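Side-chain contacts in photoreceptor-histidine kinase BphP (Stigmatella aurantiaca DW4/3-1, PDB 6BAF), which probably senses red and far-red light through a bound biliverdin-type chromophore and relays the signal as a histidine kinase: residues Gln148-Leu153 against Ile271-Val276; Ile161-Ala166 against Ser171-Ala176. All blocks are in the same frame, centred on the assembly; numbering follows the deposited sequence.

Contact 1 (Gln148-Leu153 against Ile271-Val276); sequences QEVRGL and ISCTQV. With BLR (3-[5-[(Z)-(4-ethenyl-3-methyl-5-oxidanylidene-pyrrol-2-ylidene)methyl]-2-[[5-[(Z)-(3-ethenyl-4-methyl-5-oxidanylidene-pyrrol-2-ylidene)methyl]-3-(3-hydroxy-3-oxopropyl)-4-methyl-1H-pyrrol-2-yl]methyl]-4-methyl-1H-pyrrol-3-yl]propanoic acid), chain B.
Val150 reaches from the helix to the strand and meets two side chains there, Ile271 and Cys273. One methyl serves each partner. The tight half is at Cys273, where Val150 CG1 lies 3.5 Å from Cys273 SG. Val150 CG1 is anti to its own backbone N (chi1 170°), a torsion that turns CG1 to Cys273 and leaves CG2 for Ile271. Cys273 SG lies beside its own backbone N (chi1 -49°), which turns the sulfur to Val150. The other half is looser. Val150 CG2 and Ile271 CG2 approach methyl to methyl at 4.2 Å. No hydrogen bond crosses between the segments, so apolar contact alone joins them. All three touching residues are buried.

The solvent side is different. Gln148 and Gly152 are exposed on the helix and do not touch the strand. Arg151 is partly exposed and hydrogen-bonds through NH1 to Phe156 O in the turn after the helix.

The strand has two working faces. Ile271 and Cys273 serve the helix, while Ser272 and Thr274 belong to the bilin pocket. Ser272 OG is 3.8 Å from BLR CMA, and Thr274 CG2 is 3.9 Å from BLR OB. The OG1 of Thr274 hydrogen-bonds instead to Arg158 NE. As in phytochrome GAF domains, the helices back one face of the sheet and the bilin lies on the other.

Strand 266-275 runs between strands 158-164 and 255-263, which flank Cys273 with Ala159 and Met257. At the strand end, Gln275 OE1 accepts a hydrogen bond from Asp157 N. Helix 284-300 lies alongside helix 139-154 and touches Val150 through Cys290. Farther out, Glu149 forms a salt bridge with Arg132 of helix 120-135.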
loop_
_atom_site.group_PDB
_atom_site.type_symbol
_atom_site.label_atom_id
_atom_site.label_comp_id
_atom_site.label_asym_id
_atom_site.label_seq_id
_atom_site.Cartn_x
_atom_site.Cartn_y
_atom_site.Cartn_z
ATOM N N GLN A 148 -15.404 6.339 8.186
ATOM C CA GLN A 148 -15.335 7.445 7.225
ATOM C C GLN A 148 -14.394 7.115 6.070
ATOM O O GLN A 148 -14.713 7.369 4.903
ATOM C CB GLN A 148 -14.851 8.736 7.910
ATOM C CG GLN A 148 -15.799 9.332 8.940
ATOM C CD GLN A 148 -16.987 10.089 8.317
ATOM O OE1 GLN A 148 -17.318 9.926 7.119
ATOM N NE2 GLN A 148 -17.673 10.882 9.156
ATOM N N GLU A 149 -13.243 6.520 6.368
ATOM C CA GLU A 149 -12.310 6.153 5.296
ATOM C C GLU A 149 -12.908 5.109 4.348
ATOM O O GLU A 149 -12.859 5.259 3.112
ATOM C CB GLU A 149 -11.015 5.638 5.927
ATOM C CG GLU A 149 -9.856 5.552 4.960
ATOM C CD GLU A 149 -9.310 6.939 4.589
ATOM O OE1 GLU A 149 -9.518 7.913 5.364
ATOM O OE2 GLU A 149 -8.680 7.048 3.512
ATOM N N VAL A 150 -13.496 4.032 4.899
ATOM C CA VAL A 150 -14.027 2.971 4.022
ATOM C C VAL A 150 -15.201 3.476 3.194
ATOM O O VAL A 150 -15.392 3.079 2.043
ATOM C CB VAL A 150 -14.433 1.743 4.862
ATOM C CG1 VAL A 150 -15.232 0.733 3.975
ATOM C CG2 VAL A 150 -13.188 1.107 5.478
ATOM N N ARG A 151 -16.051 4.305 3.778
ATOM C CA ARG A 151 -17.165 4.832 3.001
ATOM C C ARG A 151 -16.674 5.760 1.895
ATOM O O ARG A 151 -17.216 5.752 0.778
ATOM C CB ARG A 151 -18.131 5.568 3.926
ATOM C CG ARG A 151 -19.339 6.045 3.183
ATOM C CD ARG A 151 -20.424 6.515 4.118
ATOM N NE ARG A 151 -20.797 7.893 3.855
ATOM C CZ ARG A 151 -21.526 8.283 2.820
ATOM N NH1 ARG A 151 -21.955 7.402 1.937
ATOM N NH2 ARG A 151 -21.821 9.558 2.655
ATOM N N GLY A 152 -15.638 6.560 2.183
ATOM C CA GLY A 152 -15.062 7.398 1.138
ATOM C C GLY A 152 -14.487 6.602 -0.020
ATOM O O GLY A 152 -14.739 6.914 -1.185
ATOM N N LEU A 153 -13.715 5.550 0.275
ATOM C CA LEU A 153 -13.133 4.751 -0.815
ATOM C C LEU A 153 -14.191 4.018 -1.643
ATOM O O LEU A 153 -14.051 3.895 -2.868
ATOM C CB LEU A 153 -12.147 3.734 -0.246
ATOM C CG LEU A 153 -10.941 4.386 0.397
ATOM C CD1 LEU A 153 -10.158 3.371 1.253
ATOM C CD2 LEU A 153 -10.066 5.021 -0.707
ATOM N N ILE A 271 -16.167 -4.507 9.947
ATOM C CA ILE A 271 -16.524 -3.314 9.198
ATOM C C ILE A 271 -17.590 -3.773 8.227
ATOM O O ILE A 271 -17.323 -4.610 7.367
ATOM C CB ILE A 271 -15.326 -2.711 8.439
ATOM C CG1 ILE A 271 -14.126 -2.463 9.359
ATOM C CG2 ILE A 271 -15.744 -1.398 7.764
ATOM C CD1 ILE A 271 -12.790 -2.239 8.574
ATOM N N SER A 272 -18.796 -3.234 8.342
ATOM C CA SER A 272 -19.918 -3.676 7.526
ATOM C C SER A 272 -20.418 -2.505 6.708
ATOM O O SER A 272 -20.749 -1.466 7.276
ATOM C CB SER A 272 -21.074 -4.231 8.419
ATOM O OG SER A 272 -22.214 -4.549 7.599
ATOM N N CYS A 273 -20.494 -2.672 5.386
ATOM C CA CYS A 273 -20.975 -1.640 4.474
ATOM C C CYS A 273 -22.216 -2.127 3.780
ATOM O O CYS A 273 -22.306 -3.312 3.416
ATOM C CB CYS A 273 -19.959 -1.271 3.372
ATOM S SG CYS A 273 -18.328 -0.966 4.065
ATOM N N THR A 274 -23.151 -1.202 3.554
ATOM C CA THR A 274 -24.412 -1.550 2.923
ATOM C C THR A 274 -24.823 -0.429 1.989
ATOM O O THR A 274 -24.542 0.754 2.231
ATOM C CB THR A 274 -25.523 -1.826 3.977
ATOM O OG1 THR A 274 -25.511 -0.792 4.963
ATOM C CG2 THR A 274 -25.259 -3.161 4.721
ATOM N N GLN A 275 -25.471 -0.820 0.911
ATOM C CA GLN A 275 -25.996 0.088 -0.092
ATOM C C GLN A 275 -27.507 -0.023 -0.042
ATOM O O GLN A 275 -28.038 -1.131 -0.157
ATOM C CB GLN A 275 -25.497 -0.300 -1.479
ATOM C CG GLN A 275 -25.775 0.746 -2.536
ATOM C CD GLN A 275 -24.823 1.940 -2.446
ATOM O OE1 GLN A 275 -24.099 2.133 -1.456
ATOM N NE2 GLN A 275 -24.797 2.723 -3.497
ATOM N N VAL A 276 -28.197 1.096 0.167
ATOM C CA VAL A 276 -29.654 1.067 0.077
ATOM C C VAL A 276 -30.084 1.335 -1.358
ATOM O O VAL A 276 -31.103 0.807 -1.804
ATOM C CB VAL A 276 -30.287 2.063 1.071
ATOM C CG1 VAL A 276 -29.675 1.886 2.455
ATOM C CG2 VAL A 276 -30.047 3.452 0.641
HETATM C CHA BLR B . -24.073 -13.107 7.340
HETATM N NA BLR B . -25.218 -11.226 8.593
HETATM C C1A BLR B . -24.209 -11.694 7.844
HETATM C C2A BLR B . -23.277 -10.681 7.593
HETATM C C3A BLR B . -23.711 -9.572 8.225
HETATM C C4A BLR B . -24.928 -9.918 8.830
HETATM C CMA BLR B . -22.960 -8.206 8.241
HETATM C CAA BLR B . -21.999 -10.854 6.770
HETATM C CBA BLR B . -22.249 -10.756 5.242
HETATM C CGA BLR B . -22.429 -9.300 4.784
HETATM O O1A BLR B . -21.467 -8.505 4.997
HETATM O O2A BLR B . -23.503 -8.874 4.210
HETATM C CHB BLR B . -25.862 -9.095 9.689
HETATM N NB BLR B . -25.829 -6.898 8.457
HETATM C C1B BLR B . -26.012 -7.801 9.656
HETATM C C2B BLR B . -26.434 -6.931 10.780
HETATM C C3B BLR B . -26.507 -5.586 10.375
HETATM C C4B BLR B . -26.140 -5.479 8.935
HETATM C CMB BLR B . -26.738 -7.389 12.211
HETATM O OB BLR B . -26.104 -4.517 8.253
HETATM C CAB BLR B . -26.884 -4.450 11.340
HETATM C CBB BLR B . -26.812 -3.188 10.987
HETATM N NC BLR B . -29.094 -14.000 9.452
HETATM C C1C BLR B . -30.358 -13.737 10.251
HETATM C C2C BLR B . -30.929 -15.085 10.550
HETATM C C3C BLR B . -30.120 -16.127 10.026
HETATM C C4C BLR B . -28.956 -15.507 9.318
HETATM C CMC BLR B . -32.203 -15.261 11.348
HETATM O OC BLR B . -30.813 -12.689 10.560
HETATM C CAC BLR B . -30.399 -17.638 10.142
HETATM C CBC BLR B . -30.622 -18.229 11.329
HETATM C CHD BLR B . -28.011 -16.153 8.706
HETATM N ND BLR B . -26.244 -14.147 8.295
HETATM C C1D BLR B . -26.753 -15.530 8.154
HETATM C C2D BLR B . -25.853 -16.335 7.345
HETATM C C3D BLR B . -24.732 -15.475 6.983
HETATM C C4D BLR B . -24.925 -14.101 7.571
HETATM C CMD BLR B . -26.059 -17.812 6.987
HETATM C CAD BLR B . -23.550 -15.878 6.127
HETATM C CBD BLR B . -23.804 -15.407 4.703
HETATM C CGD BLR B . -22.624 -16.017 3.971
HETATM O O1D BLR B . -21.441 -15.653 4.285
HETATM O O2D BLR B . -22.845 -16.941 3.130
#

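Contact 2 (Ile161-Ala166 against Ser171-Ala176); sequences IYRFDA and SVIAEA. With BLR (3-[5-[(Z)-(4-ethenyl-3-methyl-5-oxidanylidene-pyrrol-2-ylidene)methyl]-2-[[5-[(Z)-(3-ethenyl-4-methyl-5-oxidanylidene-pyrrol-2-ylidene)methyl]-3-(3-hydroxy-3-oxopropyl)-4-methyl-1H-pyrrol-2-yl]methyl]-4-methyl-1H-pyrrol-3-yl]propanoic acid), chain B.
Ile161 and Arg163 bond through their backbones to Ser171, Ile173 and Ala174, forming an antiparallel hairpin. Ser171 and Arg163 make a hydrogen-bonded pair: Arg163 N to Ser171 O is 2.9 Å and nearly straight (169°), and Ser171 N returns a bond to Arg163 O. Beyond it Ile173 and Ala174 both face Ile161, a beta bulge. Ile173 N donates to Ile161 O at 3.1 Å, and Ile161 N donates to Ala174 O.

Apolar contacts fill one side. Ile161 CG2 meets Ile173 CG1 at 3.8 Å, and Ile161 CG1 lies 4.1 Å from Ala174 CB. Ile173 CG1 sits between its own N and carbonyl carbon (chi1 70°), which brings its CD1 to Arg163 CB at 3.9 Å.

The aromatic contact is on the other side. Tyr162 CD1 presents a ring edge to Val172 CG2 at 4.2 Å, and Ser171 N lies over one ring face, offset toward the rim. Tyr162 OH is 3.7 Å from the methyl CMB of BLR. With an alanine in place of this tyrosine, the ring that spans Val172 and the bilin methyl is lost, which is likely to open a gap there and wall that part of the pocket less firmly.

Strand 188-189 flanks strand 170-177, and Phe189 touches both Tyr162 and Val172. Strand 266-275 flanks strand 158-164. Cys143 of helix 139-154 packs on Ile161 and Ala174.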
loop_
_atom_site.group_PDB
_atom_site.type_symbol
_atom_site.label_atom_id
_atom_site.label_comp_id
_atom_site.label_asym_id
_atom_site.label_seq_id
_atom_site.Cartn_x
_atom_site.Cartn_y
_atom_site.Cartn_z
ATOM N N ILE A 161 -18.911 0.063 12.207
ATOM C CA ILE A 161 -18.176 -0.920 12.990
ATOM C C ILE A 161 -19.200 -1.713 13.802
ATOM O O ILE A 161 -19.970 -1.142 14.582
ATOM C CB ILE A 161 -17.151 -0.283 13.939
ATOM C CG1 ILE A 161 -16.097 0.574 13.193
ATOM C CG2 ILE A 161 -16.467 -1.408 14.679
ATOM C CD1 ILE A 161 -15.357 -0.175 12.113
ATOM N N TYR A 162 -19.196 -3.026 13.644
ATOM C CA TYR A 162 -20.123 -3.914 14.326
ATOM C C TYR A 162 -19.282 -4.737 15.284
ATOM O O TYR A 162 -18.476 -5.557 14.851
ATOM C CB TYR A 162 -20.837 -4.782 13.299
ATOM C CG TYR A 162 -21.945 -5.669 13.869
ATOM C CD1 TYR A 162 -23.201 -5.130 14.180
ATOM C CD2 TYR A 162 -21.735 -7.035 14.086
ATOM C CE1 TYR A 162 -24.235 -5.930 14.681
ATOM C CE2 TYR A 162 -22.773 -7.860 14.595
ATOM C CZ TYR A 162 -24.016 -7.294 14.881
ATOM O OH TYR A 162 -25.042 -8.071 15.381
ATOM N N ARG A 163 -19.440 -4.522 16.571
ATOM C CA ARG A 163 -18.580 -5.153 17.549
ATOM C C ARG A 163 -19.333 -6.267 18.277
ATOM O O ARG A 163 -20.487 -6.078 18.654
ATOM C CB ARG A 163 -18.094 -4.120 18.561
ATOM C CG ARG A 163 -17.126 -4.736 19.534
ATOM C CD ARG A 163 -16.792 -3.757 20.639
ATOM N NE ARG A 163 -15.772 -4.358 21.497
ATOM C CZ ARG A 163 -15.116 -3.699 22.450
ATOM N NH1 ARG A 163 -15.373 -2.398 22.666
ATOM N NH2 ARG A 163 -14.192 -4.341 23.166
ATOM N N PHE A 164 -18.680 -7.420 18.472
ATOM C CA PHE A 164 -19.279 -8.574 19.139
ATOM C C PHE A 164 -19.052 -8.511 20.644
ATOM O O PHE A 164 -17.958 -8.173 21.104
ATOM C CB PHE A 164 -18.693 -9.888 18.601
ATOM C CG PHE A 164 -18.990 -10.155 17.115
ATOM C CD1 PHE A 164 -20.275 -10.489 16.686
ATOM C CD2 PHE A 164 -17.969 -10.070 16.163
ATOM C CE1 PHE A 164 -20.565 -10.715 15.340
ATOM C CE2 PHE A 164 -18.220 -10.300 14.793
ATOM C CZ PHE A 164 -19.530 -10.629 14.359
ATOM N N ASP A 165 -20.067 -8.883 21.420
ATOM C CA ASP A 165 -19.829 -9.009 22.843
ATOM C C ASP A 165 -19.495 -10.464 23.185
ATOM O O ASP A 165 -19.218 -11.288 22.291
ATOM C CB ASP A 165 -21.035 -8.450 23.631
ATOM C CG ASP A 165 -22.306 -9.299 23.487
ATOM O OD1 ASP A 165 -22.262 -10.470 22.993
ATOM O OD2 ASP A 165 -23.386 -8.785 23.878
ATOM N N ALA A 166 -19.642 -10.810 24.462
ATOM C CA ALA A 166 -19.020 -11.979 25.097
ATOM C C ALA A 166 -19.206 -13.456 24.626
ATOM O O ALA A 166 -18.300 -14.221 24.961
ATOM C CB ALA A 166 -19.337 -11.924 26.589
ATOM N N SER A 171 -23.109 -4.954 18.429
ATOM C CA SER A 171 -23.476 -3.566 18.635
ATOM C C SER A 171 -22.900 -2.707 17.523
ATOM O O SER A 171 -21.721 -2.868 17.177
ATOM C CB SER A 171 -22.922 -3.045 19.945
ATOM O OG SER A 171 -23.528 -3.733 21.005
ATOM N N VAL A 172 -23.710 -1.777 17.009
ATOM C CA VAL A 172 -23.256 -0.769 16.051
ATOM C C VAL A 172 -22.609 0.358 16.850
ATOM O O VAL A 172 -23.300 1.239 17.384
ATOM C CB VAL A 172 -24.390 -0.251 15.182
ATOM C CG1 VAL A 172 -23.839 0.762 14.171
ATOM C CG2 VAL A 172 -25.094 -1.424 14.481
ATOM N N ILE A 173 -21.279 0.327 16.958
ATOM C CA ILE A 173 -20.574 1.311 17.782
ATOM C C ILE A 173 -20.037 2.513 16.994
ATOM O O ILE A 173 -19.611 3.493 17.614
ATOM C CB ILE A 173 -19.427 0.648 18.559
ATOM C CG1 ILE A 173 -18.295 0.237 17.599
ATOM C CG2 ILE A 173 -19.942 -0.523 19.395
ATOM C CD1 ILE A 173 -17.050 -0.351 18.357
ATOM N N ALA A 174 -20.039 2.481 15.670
ATOM C CA ALA A 174 -19.663 3.660 14.887
ATOM C C ALA A 174 -20.332 3.566 13.534
ATOM O O ALA A 174 -20.543 2.467 13.003
ATOM C CB ALA A 174 -18.142 3.800 14.699
ATOM N N GLU A 175 -20.691 4.715 12.985
ATOM C CA GLU A 175 -21.393 4.715 11.713
ATOM C C GLU A 175 -21.064 5.960 10.901
ATOM O O GLU A 175 -21.129 7.071 11.428
ATOM C CB GLU A 175 -22.895 4.655 11.957
ATOM C CG GLU A 175 -23.763 4.760 10.727
ATOM C CD GLU A 175 -25.249 4.517 11.112
ATOM O OE1 GLU A 175 -25.721 5.141 12.099
ATOM O OE2 GLU A 175 -25.938 3.685 10.467
ATOM N N ALA A 176 -20.810 5.779 9.607
ATOM C CA ALA A 176 -20.813 6.854 8.637
ATOM C C ALA A 176 -21.816 6.525 7.557
ATOM O O ALA A 176 -21.867 5.388 7.074
ATOM C CB ALA A 176 -19.407 7.048 8.032
HETATM C CHA BLR B . -24.073 -13.107 7.340
HETATM N NA BLR B . -25.218 -11.226 8.593
HETATM C C1A BLR B . -24.209 -11.694 7.844
HETATM C C2A BLR B . -23.277 -10.681 7.593
HETATM C C3A BLR B . -23.711 -9.572 8.225
HETATM C C4A BLR B . -24.928 -9.918 8.830
HETATM C CMA BLR B . -22.960 -8.206 8.241
HETATM C CAA BLR B . -21.999 -10.854 6.770
HETATM C CBA BLR B . -22.249 -10.756 5.242
HETATM C CGA BLR B . -22.429 -9.300 4.784
HETATM O O1A BLR B . -21.467 -8.505 4.997
HETATM O O2A BLR B . -23.503 -8.874 4.210
HETATM C CHB BLR B . -25.862 -9.095 9.689
HETATM N NB BLR B . -25.829 -6.898 8.457
HETATM C C1B BLR B . -26.012 -7.801 9.656
HETATM C C2B BLR B . -26.434 -6.931 10.780
HETATM C C3B BLR B . -26.507 -5.586 10.375
HETATM C C4B BLR B . -26.140 -5.479 8.935
HETATM C CMB BLR B . -26.738 -7.389 12.211
HETATM O OB BLR B . -26.104 -4.517 8.253
HETATM C CAB BLR B . -26.884 -4.450 11.340
HETATM C CBB BLR B . -26.812 -3.188 10.987
HETATM N NC BLR B . -29.094 -14.000 9.452
HETATM C C1C BLR B . -30.358 -13.737 10.251
HETATM C C2C BLR B . -30.929 -15.085 10.550
HETATM C C3C BLR B . -30.120 -16.127 10.026
HETATM C C4C BLR B . -28.956 -15.507 9.318
HETATM C CMC BLR B . -32.203 -15.261 11.348
HETATM O OC BLR B . -30.813 -12.689 10.560
HETATM C CAC BLR B . -30.399 -17.638 10.142
HETATM C CBC BLR B . -30.622 -18.229 11.329
HETATM C CHD BLR B . -28.011 -16.153 8.706
HETATM N ND BLR B . -26.244 -14.147 8.295
HETATM C C1D BLR B . -26.753 -15.530 8.154
HETATM C C2D BLR B . -25.853 -16.335 7.345
HETATM C C3D BLR B . -24.732 -15.475 6.983
HETATM C C4D BLR B . -24.925 -14.101 7.571
HETATM C CMD BLR B . -26.059 -17.812 6.987
HETATM C CAD BLR B . -23.550 -15.878 6.127
HETATM C CBD BLR B . -23.804 -15.407 4.703
HETATM C CGD BLR B . -22.624 -16.017 3.971
HETATM O O1D BLR B . -21.441 -15.653 4.285
HETATM O O2D BLR B . -22.845 -16.941 3.130
#

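Overall arrangement
From the N terminus the chain first forms the PAS fold, then helix 120-135 and helix 139-154, which supplies the first segment of contact 1. Strands 158-164 and 170-177 follow directly, and contact 2 closes their short hairpin. The chain then runs on, sending strand 218-222 into the N-terminal sheet, before strand 266-275 returns and completes contact 1. The short hairpin loop therefore lies wholly within the long one, and the two do not cross. Strands 158-164 and 266-275 are sheet neighbours, and Ile161 CD1 meets Ile271 CG1 at 3.8 Å. Contact 1 ties helix to sheet; contact 2 joins two strands of that sheet.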